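Local atomic coordinates of tRNA threonylcarbamoyladenosine biosynthesis protein TsaE (Haemophilus influenzae, PDB entry 1HTW), a protein that binds ATP and magnesium and is required for forming the threonylcarbamoyl group on adenosine 37 of tRNAs that read codons beginning with adenine. Residues 2-7 and 140-145; 9-14 and 46-51; 37-42 and 126-131; 83-88 and 112-117. All coordinates share one frame; numbering follows the deposited sequence.

Contact 1 (2-7 and 140-145); sequences ESLTQY and IELIAQ
The tight part of this contact is the face with Leu4, Leu142 and Ile140, where Leu142 and Ile140 are buried beneath helix 11-28. The two leucines lie side by side and point the same way, with Leu4 CD2 4.1 Å from Leu142 CD1. Leu4 has CG anti to the backbone N (chi1 160°), whereas Leu142 has CG anti to the carbonyl carbon. Phe17 of the helix packs on both, and Met14 on Ile140. Gln6 also starts on this face, but its amide leads away from strand 140-144.

The backbones run antiparallel. Leu4 with Leu142 and Gln6 with Ile140 are the hydrogen-bonded pairs. Leu142 N gives Leu4 O a bond of 2.8 Å, and Ile140 N reaches Gln6 O at the same 2.8 Å. Strand 3-8 is thereby held as an outermost strand of the mixed sheet in this P-loop fold, and strand 137-144 lies between it and strand 127-134. Just before strand 3-8, Ala144 N points at Glu2 O, nearly along the C=O axis, over 3.2 Å.

The other face is looser, and Ser3 and Thr5 are exposed there. Ser3 turns OG anti to its backbone N (chi1 -153°), so OG donates to Leu142 O at 2.9 Å from above the carbonyl plane. Leu4 N donates to the same oxygen, in its plane, at 3.0 Å. Ser3 OG also lies 3.8 Å from Ile143 CG1. Thr5 and Glu141 turn their polar ends to Asn139 and Asn130, respectively.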
# COMPACT_ATOMS: atom_id res chain seq x y z
N GLU A 2 -2.86 -16.65 4.81
CA GLU A 2 -4.30 -16.44 5.09
C GLU A 2 -4.79 -15.38 4.13
O GLU A 2 -3.96 -14.77 3.41
CB GLU A 2 -4.57 -16.13 6.55
CG GLU A 2 -5.27 -17.27 7.29
CD GLU A 2 -6.56 -16.84 7.97
OE1 GLU A 2 -6.48 -16.20 9.04
OE2 GLU A 2 -7.66 -17.16 7.46
N SER A 3 -6.11 -15.33 3.96
CA SER A 3 -6.68 -14.31 3.06
C SER A 3 -7.89 -13.64 3.69
O SER A 3 -8.55 -14.13 4.60
CB SER A 3 -7.12 -15.03 1.76
OG SER A 3 -7.09 -14.12 0.68
N LEU A 4 -8.20 -12.43 3.17
CA LEU A 4 -9.40 -11.73 3.55
C LEU A 4 -10.12 -11.34 2.23
O LEU A 4 -9.40 -10.85 1.36
CB LEU A 4 -9.18 -10.45 4.33
CG LEU A 4 -10.34 -9.44 4.35
CD1 LEU A 4 -11.47 -9.96 5.25
CD2 LEU A 4 -9.87 -8.09 4.87
N THR A 5 -11.41 -11.58 2.19
CA THR A 5 -12.18 -11.07 1.01
C THR A 5 -13.18 -10.06 1.57
O THR A 5 -14.01 -10.38 2.42
CB THR A 5 -12.79 -12.14 0.15
OG1 THR A 5 -13.48 -11.49 -1.01
CG2 THR A 5 -13.85 -13.00 0.78
N GLN A 6 -13.15 -8.84 1.03
CA GLN A 6 -13.97 -7.77 1.54
C GLN A 6 -14.66 -6.95 0.47
O GLN A 6 -14.02 -6.45 -0.43
CB GLN A 6 -12.99 -6.78 2.30
CG GLN A 6 -13.75 -5.60 2.88
CD GLN A 6 -14.49 -5.93 4.16
OE1 GLN A 6 -14.02 -6.72 4.99
NE2 GLN A 6 -15.75 -5.52 4.22
N TYR A 7 -16.00 -6.98 0.57
CA TYR A 7 -16.82 -6.19 -0.37
C TYR A 7 -16.79 -4.73 0.08
O TYR A 7 -16.85 -4.38 1.28
CB TYR A 7 -18.28 -6.75 -0.30
CG TYR A 7 -19.28 -5.95 -1.10
CD1 TYR A 7 -19.01 -5.76 -2.46
CD2 TYR A 7 -20.52 -5.62 -0.60
CE1 TYR A 7 -19.95 -5.09 -3.25
CE2 TYR A 7 -21.48 -5.00 -1.40
CZ TYR A 7 -21.14 -4.73 -2.72
OH TYR A 7 -22.10 -4.16 -3.56
N ILE A 140 -12.07 -6.48 -2.46
CA ILE A 140 -10.61 -6.58 -2.29
C ILE A 140 -10.26 -7.92 -1.64
O ILE A 140 -11.01 -8.37 -0.81
CB ILE A 140 -10.22 -5.48 -1.24
CG1 ILE A 140 -10.49 -4.11 -1.88
CG2 ILE A 140 -8.77 -5.69 -0.85
CD1 ILE A 140 -10.43 -2.98 -0.86
N GLU A 141 -9.21 -8.51 -2.18
CA GLU A 141 -8.67 -9.75 -1.55
C GLU A 141 -7.32 -9.30 -0.97
O GLU A 141 -6.47 -8.79 -1.73
CB GLU A 141 -8.54 -10.85 -2.55
CG GLU A 141 -7.38 -10.91 -3.50
CD GLU A 141 -7.68 -11.60 -4.82
OE1 GLU A 141 -8.80 -11.41 -5.35
OE2 GLU A 141 -6.82 -12.31 -5.37
N LEU A 142 -7.15 -9.54 0.32
CA LEU A 142 -5.79 -9.33 0.90
C LEU A 142 -5.18 -10.74 1.04
O LEU A 142 -5.82 -11.67 1.59
CB LEU A 142 -5.92 -8.71 2.29
CG LEU A 142 -6.40 -7.29 2.46
CD1 LEU A 142 -6.13 -6.80 3.91
CD2 LEU A 142 -5.69 -6.36 1.51
N ILE A 143 -3.97 -10.88 0.60
CA ILE A 143 -3.24 -12.11 0.60
C ILE A 143 -1.90 -11.89 1.35
O ILE A 143 -1.06 -11.14 0.91
CB ILE A 143 -3.00 -12.63 -0.82
CG1 ILE A 143 -4.36 -12.81 -1.56
CG2 ILE A 143 -2.32 -14.01 -0.76
CD1 ILE A 143 -4.13 -13.22 -3.01
N ALA A 144 -1.74 -12.74 2.38
CA ALA A 144 -0.48 -12.62 3.16
C ALA A 144 0.63 -13.34 2.41
O ALA A 144 0.36 -14.42 1.84
CB ALA A 144 -0.68 -13.29 4.52
N GLN A 145 1.83 -12.75 2.39
CA GLN A 145 2.95 -13.39 1.74
C GLN A 145 4.04 -13.78 2.77
O GLN A 145 4.86 -14.64 2.47
CB GLN A 145 3.62 -12.44 0.73
CG GLN A 145 3.98 -13.10 -0.58
CD GLN A 145 2.80 -13.14 -1.54
OE1 GLN A 145 3.00 -12.97 -2.74
NE2 GLN A 145 1.61 -13.30 -0.99

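Contact 2 (9-14 and 46-51); sequences PDEFSM and KTTLTR. With MG (magnesium ion), chain D; ADP (adenosine-5'-diphosphate), chain H.
ADP O2B, a beta-phosphate oxygen, is held by two donors of Lys46. The backbone N reaches it at 2.8 Å and NZ at 2.6 Å. The lysine chain bends at chi3 and chi4 to bring NZ round to the phosphate. NZ has a second partner in Gly40 O. Gly43 N and Gly45 N also bind ADP. Thr47 N donates to ADP O1B, and Thr47 OG1 binds the magnesium ion at 2.1 Å. ADP O1B, three waters and Glu113 complete the metal site. The alpha-phosphate oxygen ADP O2A is gripped twice by Thr48, through N and through OG1 at 2.8 Å.

This is the P-loop (Walker A motif): the loop ends in the first turn of helix 46-56, whose amides face the phosphates. The helix end and the lysine charge probably offset the negative charge there.

Helix 11-28 contributes to the nucleoside side, and Thr48 CG2 packs between Glu11, Met14 and the adenine. Asp10 is the helix N-cap, with OD1 accepting from both N and OG of Ser13. Glu11 is extended, with CG anti to the backbone N (chi1 -174°). Its OE1 takes a short bond of 2.5 Å from the ribose hydroxyl ADP O2'. Its OE2 accepts from Arg51 NH2 through the anti lone pair, in a long salt bridge of 3.3 Å. OE2 lies in the guanidinium plane, and the carboxylate is turned 64° from it. Arg51 NH1 is held by Gln55. Met14 CB lies 3.7 Å from ADP N1. The methionine bends at chi2 and chi3, and its SD crosses to Leu49 CB at 4.1 Å.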
# COMPACT_ATOMS: atom_id res chain seq x y z
N PRO A 9 -18.73 -1.54 -1.01
CA PRO A 9 -19.90 -1.11 -1.83
C PRO A 9 -19.81 0.23 -2.48
O PRO A 9 -20.47 0.53 -3.49
CB PRO A 9 -21.06 -1.20 -0.84
CG PRO A 9 -20.50 -1.25 0.50
CD PRO A 9 -19.10 -1.82 0.37
N ASP A 10 -18.95 1.15 -1.97
CA ASP A 10 -18.87 2.49 -2.53
C ASP A 10 -17.59 3.17 -2.05
O ASP A 10 -16.81 2.52 -1.31
CB ASP A 10 -20.08 3.29 -1.97
CG ASP A 10 -20.30 3.07 -0.50
OD1 ASP A 10 -19.37 3.23 0.33
OD2 ASP A 10 -21.44 2.70 -0.11
N GLU A 11 -17.32 4.33 -2.62
CA GLU A 11 -16.06 4.99 -2.28
C GLU A 11 -15.90 5.30 -0.82
O GLU A 11 -14.73 5.14 -0.35
CB GLU A 11 -15.91 6.23 -3.18
CG GLU A 11 -14.54 6.88 -2.97
CD GLU A 11 -14.19 7.88 -4.05
OE1 GLU A 11 -14.74 7.76 -5.16
OE2 GLU A 11 -13.39 8.79 -3.75
N PHE A 12 -16.91 5.64 -0.06
CA PHE A 12 -16.79 5.93 1.37
C PHE A 12 -16.29 4.72 2.13
O PHE A 12 -15.47 4.71 3.05
CB PHE A 12 -18.13 6.33 1.99
CG PHE A 12 -18.23 7.81 2.31
CD1 PHE A 12 -17.30 8.39 3.14
CD2 PHE A 12 -19.25 8.58 1.77
CE1 PHE A 12 -17.45 9.73 3.51
CE2 PHE A 12 -19.36 9.93 2.07
CZ PHE A 12 -18.45 10.48 2.96
N SER A 13 -16.82 3.55 1.64
CA SER A 13 -16.38 2.29 2.24
C SER A 13 -14.92 2.01 1.90
O SER A 13 -14.25 1.35 2.73
CB SER A 13 -17.27 1.16 1.65
OG SER A 13 -18.59 1.35 2.22
N MET A 14 -14.40 2.41 0.78
CA MET A 14 -13.02 2.15 0.42
C MET A 14 -12.12 2.99 1.41
O MET A 14 -11.09 2.50 1.81
CB MET A 14 -12.65 2.61 -0.98
CG MET A 14 -11.27 2.27 -1.42
SD MET A 14 -10.82 0.40 -1.46
CE MET A 14 -10.92 0.08 -3.31
N LYS A 46 -6.64 1.84 -6.53
CA LYS A 46 -5.37 1.64 -5.74
C LYS A 46 -5.00 2.96 -5.08
O LYS A 46 -4.78 3.03 -3.85
CB LYS A 46 -4.23 1.13 -6.60
CG LYS A 46 -4.42 -0.17 -7.36
CD LYS A 46 -3.30 -0.55 -8.30
CE LYS A 46 -3.15 0.35 -9.51
NZ LYS A 46 -4.38 0.33 -10.42
N THR A 47 -5.00 4.04 -5.86
CA THR A 47 -4.75 5.39 -5.30
C THR A 47 -5.78 5.87 -4.39
O THR A 47 -5.51 6.55 -3.34
CB THR A 47 -4.39 6.32 -6.49
OG1 THR A 47 -3.25 5.86 -7.12
CG2 THR A 47 -4.20 7.74 -5.93
N THR A 48 -7.11 5.57 -4.55
CA THR A 48 -8.13 5.96 -3.61
C THR A 48 -8.00 5.21 -2.24
O THR A 48 -8.20 5.84 -1.23
CB THR A 48 -9.54 5.62 -4.13
OG1 THR A 48 -9.65 6.54 -5.31
CG2 THR A 48 -10.62 5.95 -3.17
N LEU A 49 -7.59 3.96 -2.38
CA LEU A 49 -7.36 3.21 -1.09
C LEU A 49 -6.11 3.82 -0.37
O LEU A 49 -6.32 4.02 0.83
CB LEU A 49 -6.97 1.75 -1.46
CG LEU A 49 -6.52 0.91 -0.25
CD1 LEU A 49 -7.50 0.97 0.89
CD2 LEU A 49 -6.27 -0.55 -0.68
N THR A 50 -5.13 4.11 -1.13
CA THR A 50 -3.92 4.79 -0.52
C THR A 50 -4.35 6.09 0.14
O THR A 50 -3.91 6.43 1.25
CB THR A 50 -2.95 5.10 -1.63
OG1 THR A 50 -2.44 3.85 -2.16
CG2 THR A 50 -1.70 5.85 -1.06
N ARG A 51 -5.19 6.86 -0.53
CA ARG A 51 -5.71 8.10 0.09
C ARG A 51 -6.45 7.87 1.36
O ARG A 51 -6.26 8.55 2.40
CB ARG A 51 -6.48 8.91 -0.96
CG ARG A 51 -7.24 10.11 -0.44
CD ARG A 51 -7.97 10.81 -1.64
NE ARG A 51 -9.37 10.54 -1.74
CZ ARG A 51 -10.43 10.82 -1.06
NH1 ARG A 51 -10.43 11.46 0.12
NH2 ARG A 51 -11.63 10.36 -1.48
MG MG D . -3.23 4.86 -8.96
PB ADP H . -6.11 3.31 -9.58
O1B ADP H . -4.99 3.95 -8.74
O2B ADP H . -6.24 1.87 -9.35
O3B ADP H . -5.78 3.65 -11.10
PA ADP H . -7.81 5.48 -8.68
O1A ADP H . -6.97 6.59 -9.20
O2A ADP H . -7.95 5.40 -7.21
O3A ADP H . -7.41 4.08 -9.31
O5' ADP H . -9.28 5.70 -9.30
C5' ADP H . -10.46 5.15 -8.78
C4' ADP H . -11.65 5.94 -9.40
O4' ADP H . -12.85 5.21 -9.17
C3' ADP H . -11.82 7.32 -8.81
O3' ADP H . -12.16 8.28 -9.86
C2' ADP H . -12.90 7.06 -7.78
O2' ADP H . -13.61 8.21 -7.37
C1' ADP H . -13.75 5.96 -8.45
N9 ADP H . -14.43 5.11 -7.50
C8 ADP H . -15.76 4.79 -7.50
N7 ADP H . -16.17 3.94 -6.63
C5 ADP H . -15.05 3.66 -5.97
C6 ADP H . -14.90 2.74 -4.95
N6 ADP H . -15.86 1.97 -4.46
N1 ADP H . -13.62 2.57 -4.53
C2 ADP H . -12.62 3.27 -5.09
N3 ADP H . -12.66 4.15 -6.11
C4 ADP H . -13.95 4.31 -6.46
O HOH W 1 -3.15 3.94 -10.88
O HOH W 2 -4.23 6.60 -9.84
O HOH W 3 -1.32 5.98 -9.49

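Contact 3 (37-42 and 126-131); sequences YLNGDL and DILVNI. With NA (sodium ion), chain F; MG (magnesium ion), chain E; ADP (adenosine-5'-diphosphate), chain H.
Strands 37-39 and 127-131 run parallel, with their axes 4.8 Å apart at closest approach and 16° from alignment. Tyr37 N donates to Ile127 O, Val129 N to Tyr37 O, and Asn39 N to Val129 O, each nearly along the C=O axis. The fourth bond, Ile131 N to Asn39 O at 3.0 Å, is different: the donor stands above the carbonyl plane. The Gly40 backbone has a shape that suits glycine. It passes close to the preceding carbonyl and to Ile131 O and leaves no room for a side chain.

Gly40 follows Asn39 on the way into the P-loop. Gly40 O binds a second magnesium ion at 2.4 Å, with four waters.

On the face of Tyr37 and Asn39, Asn39 and Asn130 lie side by side with their amides 30° apart. Asn39 ND2 donates to Asn130 OD1 at 3.0 Å, with the acceptor in the Asn39 amide plane, while Asn130 ND2 donates to Glu141 OE2. This leaves Asn39 OD1 turned to the sodium ion, 3.0 Å away. Leu38 O binds the same ion, and Ile112 O and Ser115 OG complete its protein ligands. Leu128 CD2 touches Tyr37 CD2 at 3.9 Å, and Pro123 O accepts from the Tyr37 hydroxyl. On the other, buried face, Leu38 CD2 reaches Val129 CB at 3.8 Å, and Leu49 of helix 46-56 packs on both residues.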
# COMPACT_ATOMS: atom_id res chain seq x y z
N TYR A 37 1.79 -4.40 -1.66
CA TYR A 37 1.65 -4.26 -3.12
C TYR A 37 0.17 -4.09 -3.43
O TYR A 37 -0.63 -4.93 -3.05
CB TYR A 37 2.11 -5.55 -3.79
CG TYR A 37 3.60 -5.81 -3.82
CD1 TYR A 37 4.52 -5.08 -3.08
CD2 TYR A 37 4.06 -6.86 -4.59
CE1 TYR A 37 5.89 -5.40 -3.13
CE2 TYR A 37 5.40 -7.18 -4.66
CZ TYR A 37 6.29 -6.45 -3.93
OH TYR A 37 7.64 -6.80 -4.02
N LEU A 38 -0.18 -2.96 -4.09
CA LEU A 38 -1.55 -2.64 -4.42
C LEU A 38 -1.77 -2.97 -5.92
O LEU A 38 -1.09 -2.45 -6.78
CB LEU A 38 -1.85 -1.14 -4.23
CG LEU A 38 -1.62 -0.59 -2.82
CD1 LEU A 38 -1.77 0.92 -2.80
CD2 LEU A 38 -2.54 -1.29 -1.85
N ASN A 39 -2.64 -3.96 -6.14
CA ASN A 39 -2.85 -4.51 -7.48
C ASN A 39 -4.31 -4.32 -7.93
O ASN A 39 -5.24 -4.17 -7.19
CB ASN A 39 -2.57 -6.02 -7.41
CG ASN A 39 -1.12 -6.36 -7.09
OD1 ASN A 39 -0.20 -5.63 -7.52
ND2 ASN A 39 -0.96 -7.41 -6.30
N GLY A 40 -4.42 -4.20 -9.27
CA GLY A 40 -5.77 -3.92 -9.81
C GLY A 40 -5.60 -3.06 -11.07
O GLY A 40 -4.53 -2.57 -11.39
N ASP A 41 -6.61 -3.24 -11.97
CA ASP A 41 -6.50 -2.49 -13.22
C ASP A 41 -6.54 -0.99 -13.02
O ASP A 41 -6.94 -0.46 -12.00
CB ASP A 41 -7.81 -2.82 -14.04
CG ASP A 41 -7.76 -4.22 -14.58
OD1 ASP A 41 -6.74 -4.91 -14.58
OD2 ASP A 41 -8.87 -4.64 -15.08
N LEU A 42 -6.14 -0.28 -14.08
CA LEU A 42 -6.31 1.20 -14.03
C LEU A 42 -7.70 1.57 -13.67
O LEU A 42 -8.72 1.10 -14.26
CB LEU A 42 -5.85 1.74 -15.40
CG LEU A 42 -5.70 3.25 -15.52
CD1 LEU A 42 -4.47 3.73 -14.74
CD2 LEU A 42 -5.58 3.63 -16.99
N ASP A 126 4.73 -8.03 1.94
CA ASP A 126 4.21 -8.71 3.13
C ASP A 126 2.74 -9.07 2.84
O ASP A 126 2.23 -10.07 3.31
CB ASP A 126 4.28 -7.81 4.36
CG ASP A 126 5.73 -7.67 4.81
OD1 ASP A 126 6.29 -8.67 5.37
OD2 ASP A 126 6.36 -6.62 4.58
N ILE A 127 2.10 -8.18 2.06
CA ILE A 127 0.65 -8.43 1.79
C ILE A 127 0.35 -7.88 0.38
O ILE A 127 0.95 -6.89 -0.02
CB ILE A 127 -0.20 -7.74 2.84
CG1 ILE A 127 -1.70 -8.06 2.74
CG2 ILE A 127 -0.00 -6.23 2.82
CD1 ILE A 127 -2.34 -8.09 4.14
N LEU A 128 -0.42 -8.66 -0.35
CA LEU A 128 -0.92 -8.21 -1.66
C LEU A 128 -2.34 -7.72 -1.44
O LEU A 128 -3.12 -8.39 -0.78
CB LEU A 128 -1.00 -9.35 -2.68
CG LEU A 128 0.21 -10.22 -2.86
CD1 LEU A 128 -0.03 -11.28 -3.95
CD2 LEU A 128 1.42 -9.37 -3.24
N VAL A 129 -2.70 -6.59 -2.09
CA VAL A 129 -4.10 -6.16 -1.99
C VAL A 129 -4.64 -6.20 -3.43
O VAL A 129 -4.21 -5.36 -4.24
CB VAL A 129 -4.15 -4.68 -1.51
CG1 VAL A 129 -5.59 -4.21 -1.44
CG2 VAL A 129 -3.54 -4.56 -0.11
N ASN A 130 -5.51 -7.17 -3.74
CA ASN A 130 -5.94 -7.29 -5.16
C ASN A 130 -7.34 -6.72 -5.25
O ASN A 130 -8.26 -7.20 -4.57
CB ASN A 130 -5.98 -8.80 -5.50
CG ASN A 130 -4.61 -9.42 -5.56
OD1 ASN A 130 -3.61 -8.73 -5.70
ND2 ASN A 130 -4.51 -10.75 -5.40
N ILE A 131 -7.54 -5.63 -5.99
CA ILE A 131 -8.79 -4.95 -6.04
C ILE A 131 -9.55 -5.33 -7.35
O ILE A 131 -9.00 -5.05 -8.40
CB ILE A 131 -8.57 -3.39 -6.09
CG1 ILE A 131 -7.69 -3.00 -4.87
CG2 ILE A 131 -9.93 -2.71 -5.96
CD1 ILE A 131 -7.55 -1.45 -4.79
NA NA F . 1.60 -3.31 -7.00
MG MG E . -2.79 -3.54 -12.70
PB ADP H . -6.11 3.31 -9.58
O1B ADP H . -4.99 3.95 -8.74
O2B ADP H . -6.24 1.87 -9.35
O3B ADP H . -5.78 3.65 -11.10
PA ADP H . -7.81 5.48 -8.68
O1A ADP H . -6.97 6.59 -9.20
O2A ADP H . -7.95 5.40 -7.21
O3A ADP H . -7.41 4.08 -9.31
O5' ADP H . -9.28 5.70 -9.30
C5' ADP H . -10.46 5.15 -8.78
C4' ADP H . -11.65 5.94 -9.40
O4' ADP H . -12.85 5.21 -9.17
C3' ADP H . -11.82 7.32 -8.81
O3' ADP H . -12.16 8.28 -9.86
C2' ADP H . -12.90 7.06 -7.78
O2' ADP H . -13.61 8.21 -7.37
C1' ADP H . -13.75 5.96 -8.45
N9 ADP H . -14.43 5.11 -7.50
C8 ADP H . -15.76 4.79 -7.50
N7 ADP H . -16.17 3.94 -6.63
C5 ADP H . -15.05 3.66 -5.97
C6 ADP H . -14.90 2.74 -4.95
N6 ADP H . -15.86 1.97 -4.46
N1 ADP H . -13.62 2.57 -4.53
C2 ADP H . -12.62 3.27 -5.09
N3 ADP H . -12.66 4.15 -6.11
C4 ADP H . -13.95 4.31 -6.46
O HOH W 4 -2.22 -4.86 -10.95
O HOH W 5 -8.73 -4.96 -11.19
O HOH W 6 -4.40 -5.35 -13.24
O HOH W 7 -3.14 -2.51 -14.86
O HOH W 8 -1.40 -1.72 -11.84

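Contact 4 (83-88 and 112-117); sequences HFDLYR and IEWSEK. With NA (sodium ion), chain F; MG (magnesium ion), chain D.
Strands 83-85 and 112-113 pair in parallel, with Glu113 N donating to Phe84 O and Leu86 N to Glu113 O. On the face of Asp85 and Glu113, the Glu113 chain is extended beyond CG. Its OE1 binds the magnesium ion at 2.2 Å. OE2 accepts from His83 NE2 at 2.8 Å; it lies in the imidazole plane, but the donor stands above the carboxylate plane. Thr47 OG1 is a probable second partner of OE2. Glu113 ends a strand beside the P-loop and holds magnesium, consistent with a Walker B position. Asp85 OD2 takes a bond of 2.6 Å from water 3, a magnesium ligand, and OD1 accepts from Tyr87 N in an Asx turn.

Phe84 CD1 packs on Ile112 CG1 at 3.8 Å on the opposite face. Beyond the strands, Tyr87 lies along Trp114. Tyr87 CD1 sits over the indole face, 3.4 Å from Trp114 CE2, and the planes are 38° apart. Tyr87 CB makes a CH-pi contact with the five-membered ring.

Asp85 OD2 and Glu113 OE1 are 4.1 Å apart. If both are charged they would repel; the metal and the histidine would probably ease this, and His83 would help fix the Glu113 rotation.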
# COMPACT_ATOMS: atom_id res chain seq x y z
N HIS A 83 4.63 6.25 -0.82
CA HIS A 83 3.64 5.79 -1.84
C HIS A 83 4.41 5.74 -3.15
O HIS A 83 5.05 6.70 -3.61
CB HIS A 83 2.51 6.84 -1.91
CG HIS A 83 1.48 6.50 -2.97
ND1 HIS A 83 0.69 7.47 -3.52
CD2 HIS A 83 1.12 5.31 -3.49
CE1 HIS A 83 -0.14 6.90 -4.41
NE2 HIS A 83 0.07 5.58 -4.39
N PHE A 84 4.40 4.54 -3.76
CA PHE A 84 5.09 4.36 -5.05
C PHE A 84 4.10 4.07 -6.16
O PHE A 84 3.13 3.37 -5.92
CB PHE A 84 6.01 3.13 -4.95
CG PHE A 84 7.22 3.32 -4.07
CD1 PHE A 84 7.08 3.10 -2.70
CD2 PHE A 84 8.47 3.52 -4.63
CE1 PHE A 84 8.19 3.21 -1.87
CE2 PHE A 84 9.58 3.66 -3.78
CZ PHE A 84 9.42 3.51 -2.43
N ASP A 85 4.30 4.73 -7.31
CA ASP A 85 3.58 4.31 -8.54
C ASP A 85 4.70 4.07 -9.57
O ASP A 85 5.33 5.06 -9.98
CB ASP A 85 2.62 5.35 -9.10
CG ASP A 85 1.92 4.68 -10.34
OD1 ASP A 85 2.53 3.75 -10.88
OD2 ASP A 85 0.80 5.07 -10.64
N LEU A 86 4.99 2.83 -9.86
CA LEU A 86 6.12 2.38 -10.61
C LEU A 86 5.83 2.23 -12.11
O LEU A 86 6.67 1.67 -12.80
CB LEU A 86 6.78 1.13 -10.10
CG LEU A 86 7.29 1.10 -8.65
CD1 LEU A 86 7.99 -0.20 -8.31
CD2 LEU A 86 8.18 2.30 -8.38
N TYR A 87 4.66 2.70 -12.49
CA TYR A 87 4.25 2.52 -13.89
C TYR A 87 5.32 2.97 -14.88
O TYR A 87 5.59 2.26 -15.86
CB TYR A 87 2.94 3.26 -14.17
CG TYR A 87 2.47 2.95 -15.59
CD1 TYR A 87 2.51 1.64 -16.05
CD2 TYR A 87 2.06 3.95 -16.44
CE1 TYR A 87 2.11 1.34 -17.35
CE2 TYR A 87 1.66 3.66 -17.74
CZ TYR A 87 1.68 2.36 -18.18
OH TYR A 87 1.28 2.06 -19.46
N ARG A 88 5.98 4.09 -14.60
CA ARG A 88 7.01 4.62 -15.51
C ARG A 88 8.41 4.25 -15.09
O ARG A 88 9.41 4.87 -15.50
CB ARG A 88 6.85 6.16 -15.56
CG ARG A 88 5.53 6.57 -16.20
CD ARG A 88 5.34 8.07 -16.25
NE ARG A 88 4.03 8.49 -16.66
CZ ARG A 88 3.56 8.50 -17.91
NH1 ARG A 88 4.28 8.07 -18.93
NH2 ARG A 88 2.32 8.95 -18.12
N ILE A 112 2.72 0.28 -2.76
CA ILE A 112 3.31 0.21 -4.07
C ILE A 112 2.29 -0.15 -5.16
O ILE A 112 1.73 -1.23 -5.12
CB ILE A 112 4.44 -0.80 -4.07
CG1 ILE A 112 5.49 -0.30 -2.98
CG2 ILE A 112 5.13 -0.95 -5.41
CD1 ILE A 112 6.72 -1.18 -2.95
N GLU A 113 2.16 0.75 -6.12
CA GLU A 113 1.34 0.47 -7.33
C GLU A 113 2.28 0.09 -8.44
O GLU A 113 3.44 0.52 -8.51
CB GLU A 113 0.51 1.71 -7.72
CG GLU A 113 -0.55 2.07 -6.69
CD GLU A 113 -1.40 3.25 -7.00
OE1 GLU A 113 -1.97 3.29 -8.14
OE2 GLU A 113 -1.63 4.10 -6.12
N TRP A 114 1.89 -0.92 -9.26
CA TRP A 114 2.74 -1.43 -10.30
C TRP A 114 4.04 -2.03 -9.80
O TRP A 114 5.13 -1.89 -10.36
CB TRP A 114 3.06 -0.31 -11.32
CG TRP A 114 1.93 -0.08 -12.27
CD1 TRP A 114 0.95 0.88 -12.19
CD2 TRP A 114 1.65 -0.83 -13.46
NE1 TRP A 114 0.09 0.76 -13.25
CE2 TRP A 114 0.50 -0.27 -14.04
CE3 TRP A 114 2.26 -1.93 -14.07
CZ2 TRP A 114 -0.06 -0.77 -15.22
CZ3 TRP A 114 1.71 -2.41 -15.26
CH2 TRP A 114 0.56 -1.83 -15.81
N SER A 115 3.92 -2.88 -8.76
CA SER A 115 5.11 -3.50 -8.18
C SER A 115 5.82 -4.42 -9.15
O SER A 115 7.02 -4.68 -8.94
CB SER A 115 4.67 -4.29 -6.93
OG SER A 115 3.59 -5.15 -7.28
N GLU A 116 5.11 -4.95 -10.16
CA GLU A 116 5.77 -5.83 -11.12
C GLU A 116 6.99 -5.14 -11.76
O GLU A 116 7.96 -5.81 -12.16
CB GLU A 116 4.86 -6.22 -12.29
CG GLU A 116 3.48 -6.64 -12.10
CD GLU A 116 2.44 -5.54 -12.03
OE1 GLU A 116 2.41 -4.84 -10.99
OE2 GLU A 116 1.63 -5.40 -12.97
N LYS A 117 6.87 -3.85 -12.01
CA LYS A 117 7.91 -3.07 -12.65
C LYS A 117 9.19 -3.06 -11.82
O LYS A 117 10.30 -2.86 -12.35
CB LYS A 117 7.43 -1.64 -12.92
CG LYS A 117 6.28 -1.57 -13.93
CD LYS A 117 6.82 -1.88 -15.34
CE LYS A 117 5.72 -2.45 -16.22
NZ LYS A 117 5.76 -1.89 -17.60
NA NA F . 1.60 -3.31 -7.00
MG MG D . -3.23 4.86 -8.96
O HOH W 9 -0.93 3.78 -12.41
O HOH W 3 -1.32 5.98 -9.49
O HOH W 1 -3.15 3.94 -10.88
O HOH W 2 -4.23 6.60 -9.84

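Contacts 1, 3 and 4 belong to one mixed sheet, while contact 2 joins two helices around the nucleotide. Contact 1 lies at the sheet's edge and is antiparallel, partly buried and without metal. Contact 3 is more central and parallel. Strand 127-134 bonds to strand 137-144 of contact 1, and strand 34-39 to strand 109-113 of contact 4. Contacts 2 and 4 are largely buried, and they share a magnesium ion. Contacts 3 and 4 share the sodium ion. Apolar packing ties contact 1 to contact 2, whereas charge and metal ligation mark the phosphate end of the fold, where contacts 2, 3 and 4 come together.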